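Local coordinates for protein ribonucleotide monophosphatase NagD (Escherichia coli, PDB 2C4N) that hydrolyses ribonucleoside 5'-monophosphates, and probably a broad range of other phosphorylated compounds, with the help of a divalent metal such as magnesium, at residues D201-D206 with T217-S222. Residues are numbered along the deposited sequence; the frame is centred on the assembly and turned at random.
Sequences DNLRTD and TILVLS. With MG (magnesium ion), chain B; PO4 (phosphate ion), chain C.
In the HAD-type active site, the loop after strand 196-200 and the first turn of helix 203-212 rest on strand 216-220 of the same beta-alpha-beta unit, Asp201 and Leu203 meeting Leu219 and Val220. The contact is van der Waals, mixing side-chain methyls with backbone carbonyls, and no hydrogen bond is found between the segments. Leu219 has CG anti to its backbone N (chi1 172°), and from there its two methyls divide the work: CD1 lies 3.7 Å from Asp201 O, while CD2 is 4.0 Å from Leu203 CD2 in a purely apolar pair, the two leucines crossing at about a right angle. Asp201 fits beside Val220, with its CA 3.6 Å from Val220 O and its CB 4.0 Å from Val220 CG2.

The carboxylate of Asp201 serves the site. Its OD1 binds magnesium at 2.3 Å, alongside Asp9 OD2, Asp11 O and two waters; OD2 accepts from one of those waters and from Val224 N, so both oxygens are engaged and the group's rotation is restricted. Asp206 supplies a second shell: its OD2 takes Asn202 N at 3.1 Å through the anti lone pair, in a fairly straight bond (157°), and also accepts from the other metal-bound water. Asp206 OD1 forms a salt bridge with Lys176 NZ, whose positive charge may offset the nearby like charge of Asp9 OD1.

Asn202 caps the following helix, its OD1 accepting from Arg204 N, tilted 31° from the carbonyl plane. Its ND2 reaches phosphate O2 weakly, whereas Thr205 OG1 donates to O4 at 2.7 Å. This phosphate, probably from the crystallisation liquor, lies beside residues thought by similarity to bind substrate. The placement of metal ligand and phosphate contacts at the strand-to-helix turn, backed by the adjacent parallel strand, is characteristic of the Rossmann-like HAD phosphatase core.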
ATOM      1  N   ASP A 201      -0.850  15.562 -21.715  1.00 13.05           N
ATOM      2  CA  ASP A 201      -0.746  14.242 -22.329  1.00 13.03           C
ATOM      3  C   ASP A 201      -0.939  13.095 -21.342  1.00 14.70           C
ATOM      4  O   ASP A 201      -1.033  11.937 -21.752  1.00 16.45           O
ATOM      5  CB  ASP A 201       0.619  14.073 -22.991  1.00 14.18           C
ATOM      6  CG  ASP A 201       1.748  14.119 -21.988  1.00 16.10           C
ATOM      7  OD1 ASP A 201       1.810  15.115 -21.248  1.00 19.39           O
ATOM      8  OD2 ASP A 201       2.561  13.168 -21.936  1.00 16.20           O
ATOM      9  N   ASN A 202      -0.988  13.407 -20.050  1.00 16.41           N
ATOM     10  CA  ASN A 202      -1.150  12.371 -19.034  1.00 16.78           C
ATOM     11  C   ASN A 202      -2.504  12.432 -18.331  1.00 17.01           C
ATOM     12  O   ASN A 202      -2.770  13.340 -17.543  1.00 17.26           O
ATOM     13  CB  ASN A 202      -0.042  12.484 -17.985  1.00 18.57           C
ATOM     14  CG  ASN A 202       0.070  11.239 -17.125  1.00 19.11           C
ATOM     15  OD1 ASN A 202      -0.914  10.533 -16.911  1.00 19.94           O
ATOM     16  ND2 ASN A 202       1.270  10.969 -16.624  1.00 20.92           N
ATOM     17  N   LEU A 203      -3.352  11.446 -18.606  1.00 14.45           N
ATOM     18  CA  LEU A 203      -4.675  11.386 -18.003  1.00 15.88           C
ATOM     19  C   LEU A 203      -4.632  11.416 -16.484  1.00 15.53           C
ATOM     20  O   LEU A 203      -5.468  12.053 -15.847  1.00 14.84           O
ATOM     21  CB  LEU A 203      -5.395  10.109 -18.452  1.00 21.16           C
ATOM     22  CG  LEU A 203      -6.050  10.120 -19.838  1.00 22.22           C
ATOM     23  CD1 LEU A 203      -6.347   8.699 -20.280  1.00 24.72           C
ATOM     24  CD2 LEU A 203      -7.328  10.947 -19.789  1.00 22.12           C
ATOM     25  N   ARG A 204      -3.651  10.729 -15.912  1.00 19.23           N
ATOM     26  CA  ARG A 204      -3.529  10.636 -14.462  1.00 23.55           C
ATOM     27  C   ARG A 204      -2.904  11.828 -13.750  1.00 21.75           C
ATOM     28  O   ARG A 204      -2.843  11.846 -12.523  1.00 21.45           O
ATOM     29  CB  ARG A 204      -2.782   9.350 -14.099  1.00 36.88           C
ATOM     30  CG  ARG A 204      -3.513   8.111 -14.593  1.00 45.79           C
ATOM     31  CD  ARG A 204      -2.787   6.813 -14.280  1.00 53.79           C
ATOM     32  NE  ARG A 204      -3.463   5.680 -14.912  1.00 60.86           N
ATOM     33  CZ  ARG A 204      -4.634   5.185 -14.521  1.00 64.37           C
ATOM     34  NH1 ARG A 204      -5.274   5.711 -13.483  1.00 65.63           N
ATOM     35  NH2 ARG A 204      -5.182   4.174 -15.185  1.00 65.66           N
ATOM     36  N   THR A 205      -2.442  12.820 -14.504  1.00 20.52           N
ATOM     37  CA  THR A 205      -1.842  13.994 -13.880  1.00 18.80           C
ATOM     38  C   THR A 205      -2.425  15.304 -14.412  1.00 17.66           C
ATOM     39  O   THR A 205      -3.078  16.038 -13.673  1.00 18.25           O
ATOM     40  CB  THR A 205      -0.302  13.985 -14.038  1.00 19.17           C
ATOM     41  OG1 THR A 205       0.050  14.037 -15.422  1.00 18.82           O
ATOM     42  CG2 THR A 205       0.289  12.707 -13.427  1.00 19.60           C
ATOM     43  N   ASP A 206      -2.208  15.598 -15.690  1.00 14.61           N
ATOM     44  CA  ASP A 206      -2.741  16.833 -16.267  1.00 16.20           C
ATOM     45  C   ASP A 206      -4.264  16.854 -16.246  1.00 15.59           C
ATOM     46  O   ASP A 206      -4.886  17.800 -15.765  1.00 14.98           O
ATOM     47  CB  ASP A 206      -2.294  16.994 -17.722  1.00 17.09           C
ATOM     48  CG  ASP A 206      -0.799  16.933 -17.883  1.00 16.73           C
ATOM     49  OD1 ASP A 206      -0.109  17.818 -17.334  1.00 16.30           O
ATOM     50  OD2 ASP A 206      -0.322  15.997 -18.560  1.00 18.04           O
ATOM     51  N   THR A 217     -10.711  20.322 -20.066  1.00 19.15           N
ATOM     52  CA  THR A 217      -9.459  19.639 -20.353  1.00 18.49           C
ATOM     53  C   THR A 217      -9.326  19.141 -21.783  1.00 18.19           C
ATOM     54  O   THR A 217     -10.307  18.736 -22.406  1.00 17.16           O
ATOM     55  CB  THR A 217      -9.289  18.424 -19.419  1.00 18.67           C
ATOM     56  OG1 THR A 217     -10.398  17.534 -19.607  1.00 19.44           O
ATOM     57  CG2 THR A 217      -9.253  18.866 -17.955  1.00 17.99           C
ATOM     58  N   ILE A 218      -8.100  19.174 -22.290  1.00 16.62           N
ATOM     59  CA  ILE A 218      -7.808  18.682 -23.629  1.00 16.50           C
ATOM     60  C   ILE A 218      -6.655  17.704 -23.518  1.00 16.94           C
ATOM     61  O   ILE A 218      -5.571  18.056 -23.056  1.00 16.03           O
ATOM     62  CB  ILE A 218      -7.374  19.804 -24.602  1.00 19.09           C
ATOM     63  CG1 ILE A 218      -8.513  20.806 -24.791  1.00 19.15           C
ATOM     64  CG2 ILE A 218      -6.993  19.195 -25.955  1.00 18.75           C
ATOM     65  CD1 ILE A 218      -8.168  21.950 -25.737  1.00 20.58           C
ATOM     66  N   LEU A 219      -6.896  16.469 -23.929  1.00 15.80           N
ATOM     67  CA  LEU A 219      -5.857  15.455 -23.890  1.00 16.37           C
ATOM     68  C   LEU A 219      -5.238  15.316 -25.276  1.00 16.71           C
ATOM     69  O   LEU A 219      -5.961  15.172 -26.258  1.00 16.41           O
ATOM     70  CB  LEU A 219      -6.442  14.092 -23.494  1.00 15.22           C
ATOM     71  CG  LEU A 219      -5.493  12.885 -23.601  1.00 15.83           C
ATOM     72  CD1 LEU A 219      -4.484  12.899 -22.452  1.00 17.60           C
ATOM     73  CD2 LEU A 219      -6.306  11.597 -23.558  1.00 17.29           C
ATOM     74  N   VAL A 220      -3.914  15.381 -25.364  1.00 17.20           N
ATOM     75  CA  VAL A 220      -3.259  15.161 -26.647  1.00 17.37           C
ATOM     76  C   VAL A 220      -2.683  13.761 -26.533  1.00 17.53           C
ATOM     77  O   VAL A 220      -2.356  13.317 -25.433  1.00 16.45           O
ATOM     78  CB  VAL A 220      -2.131  16.192 -26.942  1.00 17.00           C
ATOM     79  CG1 VAL A 220      -2.743  17.534 -27.271  1.00 17.18           C
ATOM     80  CG2 VAL A 220      -1.178  16.306 -25.755  1.00 17.35           C
ATOM     81  N   LEU A 221      -2.578  13.064 -27.658  1.00 17.25           N
ATOM     82  CA  LEU A 221      -2.085  11.692 -27.676  1.00 19.00           C
ATOM     83  C   LEU A 221      -0.613  11.582 -28.060  1.00 20.43           C
ATOM     84  O   LEU A 221      -0.116  10.498 -28.367  1.00 21.60           O
ATOM     85  CB  LEU A 221      -2.938  10.875 -28.651  1.00 18.48           C
ATOM     86  CG  LEU A 221      -4.451  10.922 -28.386  1.00 19.64           C
ATOM     87  CD1 LEU A 221      -5.205  10.280 -29.549  1.00 19.77           C
ATOM     88  CD2 LEU A 221      -4.760  10.222 -27.071  1.00 18.18           C
ATOM     89  N   SER A 222       0.083  12.710 -28.021  1.00 21.88           N
ATOM     90  CA  SER A 222       1.490  12.762 -28.389  1.00 22.09           C
ATOM     91  C   SER A 222       2.447  12.370 -27.266  1.00 22.56           C
ATOM     92  O   SER A 222       3.663  12.390 -27.457  1.00 24.00           O
ATOM     93  CB  SER A 222       1.825  14.173 -28.881  1.00 17.39           C
ATOM     94  OG  SER A 222       1.410  15.144 -27.930  1.00 16.48           O
TER
HETATM   95 MG    MG B1251       3.516  15.687 -19.864  1.00 22.83          MG
HETATM   96  P   PO4 C1252       3.770  14.226 -15.117  1.00 28.29           P
HETATM   97  O1  PO4 C1252       4.975  15.018 -15.467  1.00 27.84           O
HETATM   98  O2  PO4 C1252       3.836  12.905 -15.785  1.00 28.33           O
HETATM   99  O3  PO4 C1252       3.716  14.033 -13.648  1.00 26.29           O
HETATM  100  O4  PO4 C1252       2.554  14.948 -15.563  1.00 24.95           O
HETATM  101  O   HOH W   1       4.415  13.531 -19.904  1.00 21.42           O
HETATM  102  O   HOH W   2       1.984  15.196 -18.197  1.00 20.05           O